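Side-chain contacts in pleckstrin homology domain-containing family A member 8 (Homo sapiens, PDB 5KDI), which probably transfers simple glycosphingolipids between membranes, using a GLTP-fold domain that encloses the two hydrocarbon chains of the lipid: residues K108-E113 and Q122-N127; L79-A84 and N91-A96. The protein carries 2 engineered substitutions. One frame throughout, in Å; residues are numbered along the deposited sequence. Where two conformers were deposited one is given.

Contact 1 (K108-E113 and Q122-N127); sequences KGFLTE and QTALNN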
loop_
_atom_site.group_PDB
_atom_site.type_symbol
_atom_site.label_atom_id
_atom_site.label_comp_id
_atom_site.label_asym_id
_atom_site.label_seq_id
_atom_site.Cartn_x
_atom_site.Cartn_y
_atom_site.Cartn_z
ATOM N N LYS A 108 -1.137 -6.076 1.679
ATOM C CA LYS A 108 -2.299 -6.955 1.530
ATOM C C LYS A 108 -1.956 -8.350 2.120
ATOM O O LYS A 108 -2.738 -8.936 2.866
ATOM C CB LYS A 108 -2.780 -7.043 0.098
ATOM C CG LYS A 108 -4.134 -7.626 -0.103
ATOM C CD LYS A 108 -4.647 -7.616 -1.495
ATOM C CE LYS A 108 -3.977 -8.655 -2.327
ATOM N NZ LYS A 108 -4.583 -10.013 -2.062
ATOM N N GLY A 109 -0.752 -8.866 1.771
ATOM C CA GLY A 109 -0.334 -10.186 2.239
ATOM C C GLY A 109 -0.229 -10.216 3.756
ATOM O O GLY A 109 -0.655 -11.161 4.402
ATOM N N PHE A 110 0.412 -9.199 4.327
ATOM C CA PHE A 110 0.612 -9.113 5.748
ATOM C C PHE A 110 -0.750 -9.009 6.482
ATOM O O PHE A 110 -1.002 -9.731 7.428
ATOM C CB PHE A 110 1.423 -7.847 6.035
ATOM C CG PHE A 110 1.420 -7.447 7.500
ATOM C CD1 PHE A 110 1.892 -8.298 8.553
ATOM C CD2 PHE A 110 0.934 -6.207 7.875
ATOM C CE1 PHE A 110 1.832 -7.891 9.871
ATOM C CE2 PHE A 110 0.893 -5.799 9.181
ATOM C CZ PHE A 110 1.349 -6.619 10.197
ATOM N N LEU A 111 -1.641 -8.159 5.997
ATOM C CA LEU A 111 -2.920 -7.971 6.668
ATOM C C LEU A 111 -3.834 -9.179 6.514
ATOM O O LEU A 111 -4.625 -9.471 7.409
ATOM C CB LEU A 111 -3.619 -6.709 6.186
ATOM C CG LEU A 111 -2.983 -5.385 6.564
ATOM C CD1 LEU A 111 -3.753 -4.234 5.875
ATOM C CD2 LEU A 111 -2.972 -5.171 8.082
ATOM N N THR A 112 -3.688 -9.907 5.401
ATOM C CA THR A 112 -4.412 -11.192 5.234
ATOM C C THR A 112 -3.978 -12.209 6.270
ATOM O O THR A 112 -4.822 -12.861 6.845
ATOM C CB THR A 112 -4.274 -11.757 3.786
ATOM O OG1 THR A 112 -4.757 -10.780 2.845
ATOM C CG2 THR A 112 -4.942 -13.123 3.599
ATOM N N GLU A 113 -2.674 -12.337 6.537
ATOM C CA GLU A 113 -2.198 -13.230 7.603
ATOM C C GLU A 113 -2.838 -12.855 8.934
ATOM O O GLU A 113 -3.308 -13.718 9.675
ATOM C CB GLU A 113 -0.675 -13.153 7.751
ATOM C CG GLU A 113 0.100 -13.824 6.671
ATOM C CD GLU A 113 0.598 -15.223 7.026
ATOM O OE1 GLU A 113 0.711 -15.626 8.228
ATOM O OE2 GLU A 113 0.849 -15.935 6.066
ATOM N N GLN A 122 5.890 -10.819 13.448
ATOM C CA GLN A 122 7.052 -11.209 12.650
ATOM C C GLN A 122 6.775 -12.315 11.643
ATOM O O GLN A 122 7.187 -12.223 10.454
ATOM C CB GLN A 122 8.235 -11.608 13.571
ATOM C CG GLN A 122 8.817 -10.473 14.306
ATOM C CD GLN A 122 9.927 -10.936 15.232
ATOM O OE1 GLN A 122 9.775 -11.946 15.975
ATOM N NE2 GLN A 122 11.017 -10.243 15.236
ATOM N N THR A 123 6.031 -13.325 12.081
ATOM C CA THR A 123 5.651 -14.430 11.171
ATOM C C THR A 123 4.810 -13.898 9.993
ATOM O O THR A 123 5.051 -14.237 8.831
ATOM C CB THR A 123 4.953 -15.583 11.913
ATOM O OG1 THR A 123 5.848 -16.124 12.914
ATOM C CG2 THR A 123 4.503 -16.718 10.927
ATOM N N ALA A 124 3.806 -13.076 10.325
ATOM C CA ALA A 124 2.928 -12.495 9.349
ATOM C C ALA A 124 3.712 -11.667 8.297
ATOM O O ALA A 124 3.503 -11.798 7.064
ATOM C CB ALA A 124 1.817 -11.655 10.025
ATOM N N LEU A 125 4.602 -10.794 8.771
ATOM C CA LEU A 125 5.426 -9.931 7.923
ATOM C C LEU A 125 6.356 -10.735 7.064
ATOM O O LEU A 125 6.432 -10.519 5.842
ATOM C CB LEU A 125 6.227 -8.971 8.758
ATOM C CG LEU A 125 5.497 -7.801 9.429
ATOM C CD1 LEU A 125 6.393 -7.182 10.519
ATOM C CD2 LEU A 125 5.004 -6.761 8.390
ATOM N N ASN A 126 7.013 -11.730 7.643
ATOM C CA ASN A 126 7.995 -12.465 6.917
ATOM C C ASN A 126 7.318 -13.374 5.871
ATOM O O ASN A 126 7.799 -13.508 4.758
ATOM C CB ASN A 126 8.855 -13.308 7.867
ATOM C CG ASN A 126 10.089 -13.798 7.193
ATOM O OD1 ASN A 126 10.772 -13.039 6.529
ATOM N ND2 ASN A 126 10.351 -15.107 7.317
ATOM N N ASN A 127 6.179 -13.963 6.218
ATOM C CA ASN A 127 5.441 -14.774 5.236
ATOM C C ASN A 127 5.039 -13.923 4.035
ATOM O O ASN A 127 5.253 -14.300 2.838
ATOM C CB ASN A 127 4.205 -15.341 5.896
ATOM C CG ASN A 127 4.510 -16.596 6.789
ATOM O OD1 ASN A 127 5.653 -17.096 6.871
ATOM N ND2 ASN A 127 3.450 -17.132 7.433
#

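Contact 2 (L79-A84 and N91-A96); sequences LHEVEA and NSATEA. With 6S8 ((~{Z})-~{N}-[(~{E},2~{S},3~{R})-1-[(2~{R},3~{R},4~{S},5~{R},6~{R})-6-(hydroxymethyl)-3,4,5-tris(oxidanyl)oxan-2-yl]oxy-3-oxidanyl-octadec-4-en-2-yl]octadec-9-enamide), chain C.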
loop_
_atom_site.group_PDB
_atom_site.type_symbol
_atom_site.label_atom_id
_atom_site.label_comp_id
_atom_site.label_asym_id
_atom_site.label_seq_id
_atom_site.Cartn_x
_atom_site.Cartn_y
_atom_site.Cartn_z
ATOM N N LEU A 79 -1.047 5.861 -19.019
ATOM C CA LEU A 79 -1.217 5.796 -20.482
ATOM C C LEU A 79 -0.664 7.058 -21.137
ATOM O O LEU A 79 -0.106 7.012 -22.262
ATOM C CB LEU A 79 -2.679 5.585 -20.832
ATOM C CG LEU A 79 -3.175 4.153 -20.519
ATOM C CD1 LEU A 79 -4.685 4.012 -20.796
ATOM C CD2 LEU A 79 -2.321 3.051 -21.127
ATOM N N HIS A 80 -0.793 8.213 -20.481
ATOM C CA HIS A 80 -0.154 9.435 -21.031
ATOM C C HIS A 80 1.337 9.319 -21.081
ATOM O O HIS A 80 1.972 9.756 -22.077
ATOM C CB HIS A 80 -0.565 10.657 -20.265
ATOM C CG HIS A 80 0.188 11.881 -20.679
ATOM N ND1 HIS A 80 -0.115 12.573 -21.839
ATOM C CD2 HIS A 80 1.300 12.521 -20.106
ATOM C CE1 HIS A 80 0.775 13.595 -21.968
ATOM N NE2 HIS A 80 1.605 13.575 -20.891
ATOM N N GLU A 81 1.932 8.774 -20.005
ATOM C CA GLU A 81 3.392 8.596 -19.993
ATOM C C GLU A 81 3.868 7.710 -21.090
ATOM O O GLU A 81 4.911 7.946 -21.659
ATOM C CB GLU A 81 3.894 8.168 -18.608
ATOM C CG GLU A 81 3.814 9.281 -17.545
ATOM C CD GLU A 81 4.555 8.961 -16.258
ATOM O OE1 GLU A 81 4.869 7.784 -16.044
ATOM O OE2 GLU A 81 4.785 9.929 -15.488
ATOM N N VAL A 82 3.123 6.641 -21.325
ATOM C CA VAL A 82 3.420 5.713 -22.423
ATOM C C VAL A 82 3.321 6.453 -23.789
ATOM O O VAL A 82 4.277 6.384 -24.576
ATOM C CB VAL A 82 2.472 4.476 -22.367
ATOM C CG1 VAL A 82 2.483 3.704 -23.677
ATOM C CG2 VAL A 82 2.779 3.646 -21.080
ATOM N N GLU A 83 2.246 7.218 -23.985
ATOM C CA GLU A 83 2.023 7.941 -25.265
ATOM C C GLU A 83 3.162 8.950 -25.535
ATOM O O GLU A 83 3.629 9.104 -26.663
ATOM C CB GLU A 83 0.672 8.676 -25.287
ATOM C CG GLU A 83 0.426 9.576 -26.508
ATOM C CD GLU A 83 -0.941 10.251 -26.471
ATOM O OE1 GLU A 83 -1.290 10.880 -25.440
ATOM O OE2 GLU A 83 -1.680 10.155 -27.485
ATOM N N ALA A 84 3.573 9.633 -24.473
ATOM C CA ALA A 84 4.626 10.637 -24.508
ATOM C C ALA A 84 6.056 10.051 -24.482
ATOM O O ALA A 84 7.031 10.793 -24.595
ATOM C CB ALA A 84 4.435 11.702 -23.428
ATOM N N ASN A 91 11.947 9.624 -12.162
ATOM C CA ASN A 91 10.891 10.222 -11.346
ATOM C C ASN A 91 9.513 10.038 -11.992
ATOM O O ASN A 91 8.582 10.655 -11.538
ATOM C CB ASN A 91 11.082 11.748 -11.142
ATOM C CG ASN A 91 12.367 12.099 -10.454
ATOM O OD1 ASN A 91 12.867 11.302 -9.661
ATOM N ND2 ASN A 91 12.945 13.334 -10.765
ATOM N N SER A 92 9.373 9.185 -13.004
ATOM C CA SER A 92 8.040 8.994 -13.627
ATOM C C SER A 92 6.956 8.501 -12.635
ATOM O O SER A 92 7.259 7.794 -11.667
ATOM C CB SER A 92 8.084 8.062 -14.815
ATOM O OG SER A 92 8.234 6.755 -14.417
ATOM N N ALA A 93 5.717 8.878 -12.925
ATOM C CA ALA A 93 4.592 8.339 -12.210
ATOM C C ALA A 93 4.436 6.844 -12.430
ATOM O O ALA A 93 4.031 6.101 -11.491
ATOM C CB ALA A 93 3.318 9.089 -12.593
ATOM N N THR A 94 4.792 6.368 -13.636
ATOM C CA THR A 94 4.685 4.952 -13.943
ATOM C C THR A 94 5.620 4.108 -13.015
ATOM O O THR A 94 5.195 3.122 -12.450
ATOM C CB THR A 94 4.941 4.661 -15.403
ATOM O OG1 THR A 94 3.936 5.292 -16.188
ATOM C CG2 THR A 94 4.954 3.174 -15.695
ATOM N N GLU A 95 6.846 4.585 -12.822
ATOM C CA GLU A 95 7.782 3.936 -11.941
ATOM C C GLU A 95 7.330 4.038 -10.477
ATOM O O GLU A 95 7.390 3.054 -9.728
ATOM C CB GLU A 95 9.131 4.541 -12.065
ATOM C CG GLU A 95 10.226 3.917 -11.167
ATOM C CD GLU A 95 11.549 4.629 -11.226
ATOM O OE1 GLU A 95 11.577 5.852 -11.594
ATOM O OE2 GLU A 95 12.553 3.951 -10.933
ATOM N N ALA A 96 6.835 5.217 -10.096
ATOM C CA ALA A 96 6.362 5.429 -8.698
ATOM C C ALA A 96 5.221 4.464 -8.413
ATOM O O ALA A 96 5.193 3.793 -7.353
ATOM C CB ALA A 96 5.948 6.868 -8.437
HETATM C C1 6S8 C . 12.843 0.613 -3.997
HETATM C C2 6S8 C . 12.534 -0.045 -2.671
HETATM N N2 6S8 C . 11.121 0.143 -2.375
HETATM C C3 6S8 C . 13.402 0.602 -1.554
HETATM O O3 6S8 C . 14.780 0.445 -1.953
HETATM C C4 6S8 C . 13.137 -0.066 -0.255
HETATM C C5 6S8 C . 12.658 0.621 0.785
HETATM C C6 6S8 C . 12.365 0.067 2.151
HETATM C C7 6S8 C . 12.528 -1.416 2.366
HETATM C C8 6S8 C . 12.681 -1.540 3.856
HETATM C C9 6S8 C . 12.144 -2.868 4.245
HETATM C C10 6S8 C . 10.641 -2.793 4.289
HETATM C C11 6S8 C . 10.125 -3.030 5.721
HETATM C C12 6S8 C . 8.709 -3.573 5.643
HETATM C C13 6S8 C . 7.674 -2.854 6.495
HETATM C C14 6S8 C . 7.701 -3.177 7.980
HETATM C C15 6S8 C . 6.292 -3.143 8.591
HETATM C C16 6S8 C . 6.091 -2.362 9.878
HETATM C C17 6S8 C . 5.479 -3.071 11.096
HETATM C C18 6S8 C . 4.030 -3.517 10.973
HETATM C C1A 6S8 C . 12.157 2.551 -5.247
HETATM O O1A 6S8 C . 12.532 2.006 -4.000
HETATM C C2A 6S8 C . 11.329 3.787 -5.029
HETATM O O2A 6S8 C . 10.133 3.409 -4.320
HETATM C C3A 6S8 C . 11.058 4.526 -6.338
HETATM O O3A 6S8 C . 10.415 5.749 -6.058
HETATM C C4A 6S8 C . 12.365 4.744 -7.076
HETATM O O4A 6S8 C . 13.132 5.780 -6.466
HETATM O O5A 6S8 C . 15.237 2.433 -7.810
HETATM C C5M 6S8 C . 13.121 3.435 -7.203
HETATM C C6A 6S8 C . 14.441 3.633 -7.901
HETATM O O6A 6S8 C . 13.359 2.906 -5.895
HETATM C CAA 6S8 C . 10.296 -0.862 -2.122
HETATM O OAA 6S8 C . 10.591 -2.052 -2.202
HETATM C CAB 6S8 C . 8.901 -0.432 -1.781
HETATM C CAC 6S8 C . 9.103 -0.268 -0.246
HETATM C CAD 6S8 C . 8.069 -1.031 0.461
HETATM C CAE 6S8 C . 7.268 -0.019 1.230
HETATM C CAF 6S8 C . 6.198 -0.825 1.952
HETATM C CAG 6S8 C . 4.813 -0.179 1.760
HETATM C CAH 6S8 C . 3.982 -0.271 3.045
HETATM C CAI 6S8 C . 3.650 -1.720 3.250
HETATM C CAJ 6S8 C . 3.630 -2.318 4.445
HETATM C CAK 6S8 C . 3.891 -1.640 5.752
HETATM C CAL 6S8 C . 3.177 -2.605 6.706
HETATM C CAM 6S8 C . 2.785 -1.999 8.037
HETATM C CAN 6S8 C . 1.876 -0.823 7.832
HETATM C CAO 6S8 C . 0.968 -0.667 9.029
HETATM C CAP 6S8 C . -0.349 -1.371 8.854
HETATM C CAQ 6S8 C . -1.501 -0.468 9.157
HETATM C CAR 6S8 C . -2.595 -0.833 8.234
#

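Contact 1 (K108-E113 and Q122-N127)
Leu125 lays its CD2 methyl over one face of the Phe110 ring, 3.7 Å from the ring centroid and only 18° off the ring normal, a CH-pi contact. With CG anti to the backbone N (chi1 166°), the phenyl group leans across to helix 121-131 and lies side by side with the leucine. Leu125 also lines the glycolipid pocket, so the ring backs part of its wall. Ala124 is small enough to bring its CB to 3.7 Å from both CD1 of Phe110 and CB of Glu113.

Beyond this apolar patch, polar groups meet. The bent chain of Glu113 crosses Asn127 at about a right angle, and Asn127 ND2 donates to Glu113 OE2 over 3.2 Å. The donor stands above the carboxylate plane, and ND2 makes a second, weak bond to Glu113 OE1. An amide thus gives the carboxylate a neutral donor. Thr112 settles its own hydroxyl within the helix: OG1 donates to Lys108 O at 2.7 Å, from the face of the carbonyl plane opposite to the one Thr112 N uses. At the other end, Gln122 NE2 is satisfied by Leu149 O.

The two helical segments run in roughly opposite directions, inclined at 143°, with axes 8.1 Å apart at closest approach; they sit between helix 172-202, which Leu111 touches, and helix 139-150, which packs on Leu125, and Phe158 also meets the Phe110 ring.

Contact 2 (L79-A84 and N91-A96)
Glu81 reaches across to the start of helix 93-115 and grips it with both carboxylate oxygens. OE2 uses its syn lone pair to accept from Ala93 N at 2.9 Å, while OE1 takes two donors, both out of the carboxylate plane toward the same face: Thr94 N at 2.8 Å on the syn side and the Thr94 hydroxyl, OG1, at 2.7 Å on the anti side. Extended beyond CG, the glutamate chain spans the gap, and three bonds fix the rotation of its carboxylate. Lys63 forms a salt bridge with OE2, so this buried acid is probably kept ionised. Ala93 suits the tight spot, its CB coming to 3.4 Å from Glu81 OE2.

Ser92 is the N-cap: its OG accepts from Glu95 N at 3.0 Å and also bonds to Ala87 O. Away from this dense polar knot the segments diverge. Asn91 and Glu83 are exposed and do not meet across the contact, and Glu95 turns instead to the lipid, its OE2 lying 3.6 Å from the hydroxymethyl carbon C6A of the sugar.

Through Glu81 the contact ties helix 74-83 to the first turn of helix 93-115, with helix 47-64 packing on Ala93 and Ala96.

Helix 93-115 runs through both contacts: contact 2 holds its beginning and contact 1 its C-terminal part, on opposite sides of the chain's centre. Their centres lie about 30 Å apart and their nearest atoms about 15 Å, so they do not touch. The bound glycolipid spans much of this separation. Its sugar lies beside Glu95 of 91-96, whereas the far end of its sphingoid chain lies near contact 1, about 4 Å from the side chain of Leu125. Asp52, Asn56, Lys59 and His137, all outside the two contacts, hydrogen-bond the ligand. Contact 2 is mainly polar and approaches the sugar through Glu95, while contact 1 has an apolar part, with Leu125, beside the hydrocarbon tails.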